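Local coordinates for protein possible HxlR family transcriptional factor (Thermoplasma volcanium, PDB 3DF8) that probably binds DNA and regulates transcription as a dimeric winged helix-turn-helix protein of the HxlR family, at residues 73-76 with 82-85; 43-48 with 58-63; 36-41 with 91-96; 21-26 with 65-70; 26-31 with 53-58. All coordinates share one frame; numbering follows the deposited sequence. Where two conformers were deposited one is given.

Contact 1 of 5, residues 73-76 with 82-85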
# COMPACT_ATOMS: atom_id res chain seq x y z
N VAL A 73 1.40 6.79 -14.71
CA VAL A 73 1.94 8.18 -14.81
C VAL A 73 2.37 8.43 -16.26
O VAL A 73 2.73 7.50 -16.97
CB VAL A 73 3.12 8.32 -13.85
CG1 VAL A 73 3.97 9.62 -14.07
CG2 VAL A 73 2.61 8.27 -12.41
N GLU A 74 2.28 9.69 -16.70
CA GLU A 74 2.87 10.05 -17.99
C GLU A 74 3.70 11.32 -17.82
O GLU A 74 3.42 12.17 -16.93
CB GLU A 74 1.79 10.22 -19.06
CG GLU A 74 0.60 11.04 -18.61
CD GLU A 74 0.70 12.52 -18.97
OE1 GLU A 74 -0.32 13.21 -18.77
OE2 GLU A 74 1.77 12.97 -19.45
N ARG A 75 4.76 11.40 -18.64
CA ARG A 75 5.64 12.58 -18.70
C ARG A 75 5.26 13.40 -19.94
O ARG A 75 5.07 12.84 -21.02
CB ARG A 75 7.11 12.14 -18.79
CG ARG A 75 8.12 13.28 -19.01
CD ARG A 75 9.56 12.74 -19.40
NE ARG A 75 10.06 11.98 -18.30
CZ ARG A 75 10.18 10.66 -18.30
NH1 ARG A 75 10.62 10.06 -17.19
NH2 ARG A 75 9.84 9.96 -19.37
N ARG A 76 5.10 14.72 -19.77
CA ARG A 76 4.96 15.58 -20.93
C ARG A 76 6.24 16.36 -21.14
O ARG A 76 6.63 17.07 -20.23
CB ARG A 76 3.84 16.59 -20.66
CG ARG A 76 3.55 17.50 -21.86
CD ARG A 76 2.49 18.55 -21.50
NE ARG A 76 2.19 19.43 -22.62
CZ ARG A 76 2.85 20.55 -22.91
NH1 ARG A 76 3.85 20.96 -22.12
NH2 ARG A 76 2.51 21.29 -23.97
N THR A 82 6.94 17.91 -17.34
CA THR A 82 6.02 17.77 -16.21
C THR A 82 5.42 16.36 -16.21
O THR A 82 5.52 15.65 -17.21
CB THR A 82 4.88 18.81 -16.26
OG1 THR A 82 4.17 18.67 -17.49
CG2 THR A 82 5.44 20.25 -16.13
N TYR A 83 4.78 16.00 -15.09
CA TYR A 83 4.29 14.65 -14.85
C TYR A 83 2.85 14.76 -14.32
O TYR A 83 2.48 15.73 -13.65
CB TYR A 83 5.20 13.94 -13.82
CG TYR A 83 6.70 13.89 -14.22
CD1 TYR A 83 7.23 12.76 -14.82
CD2 TYR A 83 7.55 15.00 -14.03
CE1 TYR A 83 8.61 12.72 -15.23
CE2 TYR A 83 8.91 14.96 -14.43
CZ TYR A 83 9.41 13.82 -15.03
OH TYR A 83 10.73 13.82 -15.41
N ALA A 84 2.06 13.75 -14.63
CA ALA A 84 0.70 13.70 -14.18
C ALA A 84 0.27 12.24 -14.12
O ALA A 84 0.80 11.37 -14.82
CB ALA A 84 -0.23 14.46 -15.16
N LEU A 85 -0.73 11.99 -13.30
CA LEU A 85 -1.35 10.67 -13.27
C LEU A 85 -2.20 10.46 -14.54
O LEU A 85 -2.89 11.39 -15.04
CB LEU A 85 -2.26 10.59 -12.05
CG LEU A 85 -1.52 10.60 -10.71
CD1 LEU A 85 -2.58 10.66 -9.65
CD2 LEU A 85 -0.64 9.34 -10.55
O HOH W 1 -2.62 12.25 -17.73
O HOH W 2 5.24 19.96 -19.63
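Arg76 O receives two donors, the backbone N of Thr82 at 3.0 Å and, more distantly, a water. That water also accepts from Arg76 NH1, in the plane of the guanidinium, and lies 2.7 Å from Thr82 OG1, so it ties the two side chains together on one face of the hairpin. Arg76 N returns a bond to Thr82 O at 2.8 Å. Further along, Glu74 and Ala84 form a second hydrogen-bonded pair, with Glu74 N 2.9 Å from Ala84 O. Between them lies the non-hydrogen-bonded pair of Arg75 and Tyr83, whose side chains run alongside each other on the other face. The Arg75 chain, bent at chi3 (-64°), brings NE 3.5 Å from Tyr83 OH, a weak but straight hydrogen bond between planes nearly perpendicular. A second water bridges Glu74 OE1 and Leu85 O, while Glu74 OE2 makes a salt bridge to Arg42, which also donates to Thr82 OG1. At the far end Val73 CG2 meets Leu85 CD2 at 3.9 Å. The two antiparallel strands correspond to the wing of a winged helix; Tyr83 packs on helices 57-69 and 45-50, and Val73 and Leu85 on Leu36 of helix 29-36.

Contact 2 of 5, residues 43-48 with 58-63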
# COMPACT_ATOMS: atom_id res chain seq x y z
N GLN A 43 3.15 18.99 -12.45
CA GLN A 43 4.35 19.25 -11.63
C GLN A 43 5.60 18.83 -12.36
O GLN A 43 5.59 17.81 -13.04
CB GLN A 43 4.25 18.46 -10.34
CG GLN A 43 2.87 18.69 -9.69
CD GLN A 43 2.63 17.81 -8.46
OE1 GLN A 43 3.56 17.45 -7.74
NE2 GLN A 43 1.38 17.49 -8.21
N ASN A 44 6.69 19.59 -12.17
CA ASN A 44 7.99 19.18 -12.69
C ASN A 44 8.67 18.30 -11.66
O ASN A 44 8.11 18.06 -10.57
CB ASN A 44 8.83 20.40 -13.09
CG ASN A 44 9.16 21.34 -11.92
OD1 ASN A 44 9.29 20.93 -10.77
ND2 ASN A 44 9.27 22.62 -12.24
N PHE A 45 9.86 17.80 -11.99
CA PHE A 45 10.53 16.80 -11.17
C PHE A 45 10.91 17.36 -9.82
O PHE A 45 10.72 16.68 -8.79
CB PHE A 45 11.74 16.31 -11.91
CG PHE A 45 12.42 15.16 -11.28
CD1 PHE A 45 12.12 13.85 -11.67
CD2 PHE A 45 13.46 15.38 -10.36
CE1 PHE A 45 12.82 12.76 -11.12
CE2 PHE A 45 14.18 14.30 -9.81
CZ PHE A 45 13.84 12.99 -10.19
N ASN A 46 11.38 18.61 -9.81
CA ASN A 46 11.73 19.27 -8.54
C ASN A 46 10.54 19.46 -7.63
O ASN A 46 10.65 19.31 -6.42
CB ASN A 46 12.42 20.62 -8.74
CG ASN A 46 12.87 21.22 -7.42
OD1 ASN A 46 13.79 20.72 -6.79
ND2 ASN A 46 12.23 22.31 -7.01
N ASP A 47 9.38 19.81 -8.22
CA ASP A 47 8.12 20.01 -7.46
C ASP A 47 7.77 18.73 -6.68
O ASP A 47 7.40 18.76 -5.50
CB ASP A 47 6.91 20.26 -8.39
CG ASP A 47 6.90 21.63 -9.06
OD1 ASP A 47 7.45 22.62 -8.47
OD2 ASP A 47 6.30 21.71 -10.19
N ILE A 48 7.85 17.62 -7.40
CA ILE A 48 7.53 16.29 -6.86
C ILE A 48 8.52 15.93 -5.75
O ILE A 48 8.12 15.58 -4.64
CB ILE A 48 7.54 15.21 -7.94
CG1 ILE A 48 6.47 15.50 -8.99
CG2 ILE A 48 7.24 13.85 -7.35
CD1 ILE A 48 6.75 14.76 -10.36
N THR A 58 17.53 9.85 -7.65
CA THR A 58 17.65 8.51 -8.24
C THR A 58 16.40 7.66 -7.99
O THR A 58 15.88 7.07 -8.92
CB THR A 58 18.94 7.77 -7.80
OG1 THR A 58 20.10 8.45 -8.32
CG2 THR A 58 18.94 6.30 -8.31
N ILE A 59 15.95 7.59 -6.74
CA ILE A 59 14.77 6.78 -6.42
C ILE A 59 13.54 7.37 -7.10
O ILE A 59 12.69 6.64 -7.64
CB ILE A 59 14.57 6.63 -4.87
CG1 ILE A 59 15.78 5.88 -4.27
CG2 ILE A 59 13.16 6.00 -4.53
CD1 ILE A 59 16.00 4.51 -4.82
N LEU A 60 13.41 8.70 -7.07
CA LEU A 60 12.24 9.32 -7.70
C LEU A 60 12.19 9.00 -9.19
O LEU A 60 11.12 8.67 -9.72
CB LEU A 60 12.16 10.82 -7.46
CG LEU A 60 10.98 11.58 -8.09
CD1 LEU A 60 9.63 11.04 -7.67
CD2 LEU A 60 11.07 13.08 -7.76
N SER A 61 13.33 9.09 -9.85
CA SER A 61 13.40 8.85 -11.29
C SER A 61 13.06 7.37 -11.59
O SER A 61 12.32 7.07 -12.54
CB SER A 61 14.81 9.19 -11.79
OG SER A 61 14.90 8.91 -13.18
N ARG A 62 13.58 6.46 -10.78
CA ARG A 62 13.37 5.01 -10.97
C ARG A 62 11.90 4.67 -10.77
O ARG A 62 11.33 3.89 -11.55
CB ARG A 62 14.26 4.17 -10.03
CG ARG A 62 14.20 2.67 -10.32
CD ARG A 62 15.07 1.82 -9.39
NE ARG A 62 14.34 0.63 -8.94
CZ ARG A 62 14.87 -0.43 -8.34
NH1 ARG A 62 16.18 -0.52 -8.11
NH2 ARG A 62 14.07 -1.42 -7.97
N ARG A 63 11.29 5.26 -9.74
CA ARG A 63 9.86 4.99 -9.50
C ARG A 63 8.94 5.59 -10.57
O ARG A 63 7.97 4.94 -11.02
CB ARG A 63 9.39 5.50 -8.13
CG ARG A 63 10.04 4.85 -6.95
CD ARG A 63 9.68 3.40 -6.73
NE ARG A 63 10.16 3.10 -5.40
CZ ARG A 63 11.40 2.66 -5.15
NH1 ARG A 63 12.22 2.37 -6.17
NH2 ARG A 63 11.80 2.48 -3.91
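The helix-turn-helix unit is joined here, where Phe45 and Ile48 of helix 45-50 close round Leu60 of helix 57-69. Phe45 and Leu60 reach out from opposite directions, and the methyl CD2 of Leu60 settles over the middle of one ring face, 3.8 Å from the centroid and 14° off the normal, a CH-pi contact. With chi1 of Phe45 at -172°, CG stands opposite the backbone N and the ring is carried across to the second helix. Its edge is turned to the backbone of Ser61, with CE1 3.9 Å from Ser61 N. The other Leu60 methyl, CD1, meets Ile48 CG2 at 3.7 Å, the two side chains crossing at about a right angle; CD2 is also near Ile48, so the leucine is wedged between ring and isoleucine. Without the ring, as with an alanine at Phe45, Leu60 CD2 would probably lose the face it rests on, opening a gap beside Ser61. The start of helix 45-50 is fixed by a capping box: Asp47 N donates to Asn44 OD1 at 2.8 Å, and Asn44 N donates to Asp47 OD2 at 2.9 Å from above the carboxylate plane. Tyr83 of the hairpin covers Phe45 and Ile48, while Leu60 continues onto Ile32. Such apolar packing between the two helices is typical of the helix-turn-helix, in which the later one, here 57-69, is probably the DNA-recognition helix.

Contact 3 of 5, residues 36-41 with 91-96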
# COMPACT_ATOMS: atom_id res chain seq x y z
N LEU A 36 1.27 13.44 -6.89
CA LEU A 36 0.98 13.78 -8.30
C LEU A 36 -0.46 14.26 -8.49
O LEU A 36 -0.82 14.93 -9.49
CB LEU A 36 1.33 12.60 -9.23
CG LEU A 36 2.79 12.50 -9.65
CD1 LEU A 36 3.09 11.20 -10.37
CD2 LEU A 36 3.22 13.72 -10.51
N GLY A 37 -1.30 13.92 -7.52
CA GLY A 37 -2.70 14.38 -7.51
C GLY A 37 -2.98 15.58 -6.61
O GLY A 37 -4.14 15.91 -6.40
N ASN A 38 -1.94 16.20 -6.04
CA ASN A 38 -2.06 17.46 -5.28
C ASN A 38 -2.13 18.67 -6.22
O ASN A 38 -1.97 18.53 -7.43
CB ASN A 38 -0.82 17.72 -4.44
CG ASN A 38 -0.71 16.83 -3.22
OD1 ASN A 38 -1.64 16.14 -2.81
ND2 ASN A 38 0.45 16.91 -2.60
N GLY A 39 -2.34 19.88 -5.68
CA GLY A 39 -2.32 21.12 -6.50
C GLY A 39 -3.16 21.14 -7.78
O GLY A 39 -4.01 20.27 -7.99
N SER A 40 -2.90 22.12 -8.65
CA SER A 40 -3.80 22.43 -9.78
C SER A 40 -3.15 22.36 -11.17
O SER A 40 -3.77 22.72 -12.18
CB SER A 40 -4.38 23.83 -9.62
OG SER A 40 -4.22 24.29 -8.29
N THR A 41 -1.90 21.91 -11.21
CA THR A 41 -1.07 22.12 -12.39
C THR A 41 -0.19 20.91 -12.47
O THR A 41 0.12 20.32 -11.43
CB THR A 41 -0.16 23.38 -12.24
OG1 THR A 41 0.67 23.25 -11.07
CG2 THR A 41 -0.98 24.66 -12.12
N ASN A 91 -7.29 6.56 -10.58
CA ASN A 91 -8.06 5.50 -9.92
C ASN A 91 -7.31 4.87 -8.75
O ASN A 91 -7.88 4.64 -7.68
CB ASN A 91 -8.43 4.42 -10.93
CG ASN A 91 -9.44 4.91 -11.95
OD1 ASN A 91 -10.22 5.84 -11.69
ND2 ASN A 91 -9.44 4.30 -13.11
N VAL A 92 -6.04 4.54 -8.95
CA VAL A 92 -5.23 4.10 -7.81
C VAL A 92 -5.24 5.14 -6.67
O VAL A 92 -5.40 4.78 -5.51
CB VAL A 92 -3.78 3.80 -8.27
CG1 VAL A 92 -2.83 3.49 -7.04
CG2 VAL A 92 -3.77 2.62 -9.31
N ARG A 93 -5.07 6.41 -7.01
CA ARG A 93 -4.92 7.43 -5.97
C ARG A 93 -6.21 7.47 -5.20
O ARG A 93 -6.21 7.57 -3.97
CB ARG A 93 -4.64 8.79 -6.57
CG ARG A 93 -4.30 9.82 -5.47
CD ARG A 93 -4.08 11.17 -6.06
NE ARG A 93 -3.56 12.15 -5.12
CZ ARG A 93 -4.27 12.85 -4.24
NH1 ARG A 93 -3.66 13.71 -3.41
NH2 ARG A 93 -5.60 12.71 -4.19
N ASN A 94 -7.30 7.38 -5.94
CA ASN A 94 -8.65 7.43 -5.33
C ASN A 94 -8.81 6.33 -4.26
O ASN A 94 -9.35 6.60 -3.19
CB ASN A 94 -9.77 7.30 -6.38
CG ASN A 94 -9.95 8.57 -7.20
OD1 ASN A 94 -9.46 9.64 -6.82
ND2 ASN A 94 -10.65 8.45 -8.34
N SER A 95 -8.35 5.12 -4.54
CA SER A 95 -8.42 4.04 -3.55
C SER A 95 -7.36 4.14 -2.47
O SER A 95 -7.53 3.60 -1.38
CB SER A 95 -8.36 2.66 -4.21
OG SER A 95 -9.25 2.60 -5.29
N LEU A 96 -6.28 4.86 -2.74
CA LEU A 96 -5.21 5.01 -1.80
C LEU A 96 -5.52 5.97 -0.68
O LEU A 96 -5.09 5.73 0.45
CB LEU A 96 -3.96 5.51 -2.55
CG LEU A 96 -2.54 5.30 -2.12
CD1 LEU A 96 -2.31 3.83 -1.64
CD2 LEU A 96 -1.60 5.68 -3.31
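The guanidinium of Arg93 lies with one face against the backbone of Gly37, whose carbonyl O sits 3.7 Å above the plane, over its centre. At the edge stands Asn38 OD1, 3.2 Å from Arg93 NH1, the amide plane turned 78° from the guanidinium. The arginine reaches this loop with its chain extended as far as NE: chi1 of -173° sets CG opposite the backbone N, and NE passes 3.4 Å from Gly37 CA. A beta carbon at Gly37 would point into Arg93 and collide with NE, so the close approach depends on the glycine. The polar ends are settled by other partners. Arg93 NE donates to Ser34 O near the end of helix 29-36, and NH1 donates to Arg6 O of the second subunit, whose Arg6 N is in turn bonded to Asn38 OD1. A leucine in place of Arg93 would probably leave Ser34 O and Arg6 O of the second subunit without these donors and loosen the loop's hold on the helix. The contact thus sets the turn after helix 29-36 against the long helix 87-108, beside Leu85 of the hairpin and along the border with the second subunit's N-terminal strand.

Contact 4 of 5, residues 21-26 with 65-70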
# COMPACT_ATOMS: atom_id res chain seq x y z
N LEU A 21 1.11 -4.68 -7.35
CA LEU A 21 1.23 -4.53 -5.91
C LEU A 21 2.71 -4.41 -5.53
O LEU A 21 3.04 -3.64 -4.63
CB LEU A 21 0.59 -5.73 -5.19
CG LEU A 21 0.66 -5.72 -3.66
CD1 LEU A 21 -0.01 -4.49 -3.09
CD2 LEU A 21 0.02 -7.02 -3.14
N HIS A 22 3.60 -5.14 -6.22
CA HIS A 22 5.04 -5.10 -5.97
C HIS A 22 5.54 -3.67 -6.07
O HIS A 22 6.20 -3.15 -5.16
CB HIS A 22 5.79 -6.01 -6.97
CG HIS A 22 7.28 -6.01 -6.81
ND1 HIS A 22 7.93 -6.79 -5.87
CD2 HIS A 22 8.26 -5.38 -7.51
CE1 HIS A 22 9.24 -6.62 -5.98
NE2 HIS A 22 9.46 -5.76 -6.96
N LEU A 23 5.21 -3.03 -7.19
CA LEU A 23 5.64 -1.64 -7.40
C LEU A 23 5.03 -0.72 -6.35
O LEU A 23 5.75 0.07 -5.71
CB LEU A 23 5.22 -1.18 -8.79
CG LEU A 23 5.43 0.31 -9.11
CD1 LEU A 23 6.88 0.80 -8.82
CD2 LEU A 23 5.00 0.59 -10.56
N LEU A 24 3.72 -0.87 -6.15
CA LEU A 24 3.00 -0.03 -5.20
C LEU A 24 3.58 -0.07 -3.79
O LEU A 24 3.52 0.93 -3.08
CB LEU A 24 1.51 -0.37 -5.20
CG LEU A 24 0.60 0.64 -5.91
CD1 LEU A 24 0.22 1.73 -4.94
CD2 LEU A 24 1.19 1.24 -7.21
N GLY A 25 4.16 -1.20 -3.42
CA GLY A 25 4.77 -1.35 -2.09
C GLY A 25 6.16 -0.76 -1.91
O GLY A 25 6.56 -0.46 -0.79
N LYS A 26 6.91 -0.61 -3.00
CA LYS A 26 8.26 -0.07 -2.92
C LYS A 26 8.24 1.32 -2.27
O LYS A 26 7.29 2.10 -2.48
CB LYS A 26 8.88 0.03 -4.31
CG LYS A 26 9.19 -1.31 -4.94
CD LYS A 26 9.91 -1.13 -6.26
CE LYS A 26 9.77 -2.40 -7.10
NZ LYS A 26 11.07 -2.80 -7.74
N LYS A 65 9.80 6.00 -13.68
CA LYS A 65 9.91 5.15 -14.88
C LYS A 65 8.99 3.93 -14.72
O LYS A 65 8.31 3.53 -15.68
CB LYS A 65 11.33 4.69 -15.07
CG LYS A 65 11.47 3.71 -16.20
CD LYS A 65 12.87 3.16 -16.27
CE LYS A 65 12.88 1.93 -17.17
NZ LYS A 65 12.30 2.28 -18.50
N ASP A 66 8.97 3.34 -13.52
CA ASP A 66 8.21 2.10 -13.34
C ASP A 66 6.74 2.48 -13.43
O ASP A 66 5.93 1.70 -13.94
CB ASP A 66 8.48 1.46 -11.97
CG ASP A 66 9.85 0.83 -11.86
OD1 ASP A 66 10.46 0.50 -12.90
OD2 ASP A 66 10.26 0.64 -10.68
N LEU A 67 6.42 3.66 -12.90
CA LEU A 67 5.03 4.12 -12.95
C LEU A 67 4.54 4.43 -14.37
O LEU A 67 3.37 4.17 -14.70
CB LEU A 67 4.78 5.33 -12.01
CG LEU A 67 4.74 5.01 -10.52
CD1 LEU A 67 4.97 6.33 -9.69
CD2 LEU A 67 3.51 4.27 -10.04
N ILE A 68 5.42 5.01 -15.18
CA ILE A 68 5.13 5.24 -16.61
C ILE A 68 4.95 3.88 -17.31
O ILE A 68 3.99 3.67 -18.05
CB ILE A 68 6.26 6.06 -17.25
CG1 ILE A 68 6.26 7.49 -16.70
CG2 ILE A 68 6.12 6.04 -18.80
CD1 ILE A 68 7.51 8.31 -17.13
N ASP A 69 5.88 2.97 -17.08
CA ASP A 69 5.81 1.64 -17.70
C ASP A 69 4.51 0.88 -17.35
O ASP A 69 3.97 0.14 -18.18
CB ASP A 69 7.06 0.83 -17.36
CG ASP A 69 8.33 1.38 -18.04
OD1 ASP A 69 8.24 2.30 -18.89
OD2 ASP A 69 9.42 0.87 -17.73
N SER A 70 4.02 1.10 -16.12
CA SER A 70 2.81 0.45 -15.62
C SER A 70 1.53 1.17 -16.00
O SER A 70 0.43 0.71 -15.67
CB SER A 70 2.93 0.25 -14.10
OG SER A 70 4.01 -0.63 -13.82
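Leu23 of helix 21-25 points toward the last turn of helix 57-69, where it meets Asp66, Leu67 and Ser70; within the winged helix-turn-helix domain this fastens the short first helix to the end of the probable recognition helix. Its chi1 of 172° swings CG away from the backbone N and out toward the facing helix, and both methyls of the leucine come to rest on Asp66. CD1 touches Asp66 CB at 3.6 Å and lies somewhat farther from OD2, the two side chains running slantwise to each other. CD2, the other prong, comes 3.7 Å from the carbonyl O of Asp66 and 4.0 Å from Leu67 CD2. Leu67 itself continues inward onto Thr29 and Ile32 of helix 29-36, so the methyl contact runs on into the core packing of that helix. The Asp66 carboxylate heads past the leucine toward Lys26, whose NZ remains 4.6 Å from OD2, beyond a salt bridge; the opposite charges may still attract. On the far side of helix 21-25, Leu21 packs against Met30 of the second subunit. Asp66 O accepts from Ser70 N at 3.0 Å and, in one of the two conformers of Ser70, also from its OG, the donors arriving from opposite faces of the carbonyl plane.

Contact 5 of 5, residues 26-31 with 53-58. With ACT (acetate ion), chain C.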
# COMPACT_ATOMS: atom_id res chain seq x y z
N LYS A 26 6.91 -0.61 -3.00
CA LYS A 26 8.26 -0.07 -2.92
C LYS A 26 8.24 1.32 -2.27
O LYS A 26 7.29 2.10 -2.48
CB LYS A 26 8.88 0.03 -4.31
CG LYS A 26 9.19 -1.31 -4.94
CD LYS A 26 9.91 -1.13 -6.26
CE LYS A 26 9.77 -2.40 -7.10
NZ LYS A 26 11.07 -2.80 -7.74
N LYS A 27 9.30 1.61 -1.50
CA LYS A 27 9.40 2.84 -0.75
C LYS A 27 9.07 4.03 -1.66
O LYS A 27 9.60 4.13 -2.77
CB LYS A 27 10.80 3.00 -0.13
CG LYS A 27 10.82 4.08 0.92
CD LYS A 27 12.15 4.14 1.69
CE LYS A 27 12.07 5.24 2.74
NZ LYS A 27 10.72 5.20 3.42
N TYR A 28 8.18 4.92 -1.17
CA TYR A 28 7.79 6.17 -1.85
C TYR A 28 6.71 6.07 -2.93
O TYR A 28 6.17 7.09 -3.33
CB TYR A 28 9.01 6.92 -2.42
CG TYR A 28 10.03 7.30 -1.36
CD1 TYR A 28 11.30 6.72 -1.37
CD2 TYR A 28 9.75 8.27 -0.39
CE1 TYR A 28 12.24 7.08 -0.42
CE2 TYR A 28 10.69 8.63 0.55
CZ TYR A 28 11.93 8.03 0.53
OH TYR A 28 12.89 8.39 1.45
N THR A 29 6.41 4.87 -3.42
CA THR A 29 5.54 4.79 -4.62
C THR A 29 4.17 5.36 -4.32
O THR A 29 3.63 6.14 -5.12
CB THR A 29 5.44 3.37 -5.18
OG1 THR A 29 6.77 2.89 -5.49
CG2 THR A 29 4.57 3.34 -6.49
N MSE A 30 3.61 5.00 -3.17
CA MSE A 30 2.27 5.49 -2.81
C MSE A 30 2.32 7.00 -2.59
O MSE A 30 1.39 7.74 -2.98
CB MSE A 30 1.70 4.76 -1.59
CG MSE A 30 1.35 3.32 -1.91
SE MSE A 30 0.61 2.37 -0.36
CE MSE A 30 2.30 1.55 0.23
N LEU A 31 3.41 7.47 -2.01
CA LEU A 31 3.57 8.93 -1.81
C LEU A 31 3.71 9.66 -3.15
O LEU A 31 3.18 10.77 -3.28
CB LEU A 31 4.75 9.22 -0.93
CG LEU A 31 4.57 8.83 0.55
CD1 LEU A 31 5.93 9.03 1.27
CD2 LEU A 31 3.39 9.56 1.19
N PRO A 53 9.60 14.47 1.56
CA PRO A 53 10.76 14.62 2.43
C PRO A 53 11.79 13.50 2.22
O PRO A 53 11.43 12.33 2.34
CB PRO A 53 10.16 14.47 3.83
CG PRO A 53 8.79 14.97 3.70
CD PRO A 53 8.34 14.61 2.32
N GLY A 54 13.04 13.84 1.89
CA GLY A 54 14.01 12.75 1.89
C GLY A 54 14.15 11.83 0.69
O GLY A 54 15.11 11.04 0.64
N ILE A 55 13.22 11.87 -0.28
CA ILE A 55 13.38 11.05 -1.49
C ILE A 55 14.59 11.54 -2.32
O ILE A 55 14.76 12.74 -2.51
CB ILE A 55 12.07 11.04 -2.36
CG1 ILE A 55 12.10 9.85 -3.34
CG2 ILE A 55 11.85 12.38 -3.08
CD1 ILE A 55 10.77 9.54 -4.10
N SER A 56 15.42 10.61 -2.82
CA SER A 56 16.54 10.99 -3.70
C SER A 56 16.06 11.15 -5.14
O SER A 56 15.02 10.60 -5.53
CB SER A 56 17.65 9.94 -3.65
OG SER A 56 17.15 8.72 -4.19
N SER A 57 16.82 11.92 -5.92
CA SER A 57 16.51 12.04 -7.35
C SER A 57 16.54 10.67 -8.01
O SER A 57 15.70 10.37 -8.84
CB SER A 57 17.50 12.95 -8.07
OG SER A 57 17.36 14.28 -7.62
N THR A 58 17.53 9.85 -7.65
CA THR A 58 17.65 8.51 -8.24
C THR A 58 16.40 7.66 -7.99
O THR A 58 15.88 7.07 -8.92
CB THR A 58 18.94 7.77 -7.80
OG1 THR A 58 20.10 8.45 -8.32
CG2 THR A 58 18.94 6.30 -8.31
C ACT C . 7.84 4.97 2.77
O ACT C . 8.24 6.16 2.70
OXT ACT C . 8.29 4.30 3.73
CH3 ACT C . 6.89 4.39 1.76
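Tyr28 lays its ring flat against Ile55, with CG1 of the isoleucine over the ring centre, 3.8 Å from the centroid and 13° off the normal, a CH-pi contact. Beyond it CD1 reaches Tyr28 CB at 3.6 Å, the two side chains sliding past each other in opposite directions. Ile55 has CG1 opposite its backbone N, chi1 -162°, which stretches CG1 and CD1 along the face of the ring. The opposite face is covered by Lys27 CG, 3.4 Å above the plane and displaced toward the rim, so the ring is sandwiched between two aliphatic chains. Around this shell, Ile59 of helix 57-69 and Ile52 also touch Tyr28. What sets the tyrosine in place is a type II turn from Lys26 to Thr29, closed by Thr29 N to Lys26 O at 3.1 Å; Tyr28 takes its third position with a positive phi of 83° and is the N-cap residue of helix 29-36. Lys27 O accepts from Arg63 NE, and Ser56 caps helix 57-69 by accepting from Ile59 N. Lys27 folds at its end to grip an acetate, NZ donating to O at 2.8 Å, and Pro16 of the second subunit packs against this lysine. The chemistry is therefore divided: aliphatic carbon holds the ring on both faces, while the lysine's terminal NZ goes to an anion. That acetate, probably from the crystallisation liquor, is consistent with a charged Lys27 able to pair with a small carboxylate, but identifies no natural ligand.

Overall arrangement
From the N terminus, contact 4 closes the first wide loop, bringing helix 21-25 to the end of helix 57-69. Nested in it, contact 5 starts at the shared Lys26 and joins the turn before helix 29-36 to the loop leading into helix 57-69. Contact 2 crosses contact 5, shares Thr58 with it, and ties helix 45-50 to the same helix 57-69. Contact 3 crosses both 4 and 5, encloses contact 2, and spans to helix 87-108. Contact 1, the hairpin, follows contacts 2, 4 and 5 in series inside contact 3's loop; Tyr83 and Val73 join it to Phe45, Leu67 and Leu36. Contacts 3, 4 and 5 also touch the second subunit.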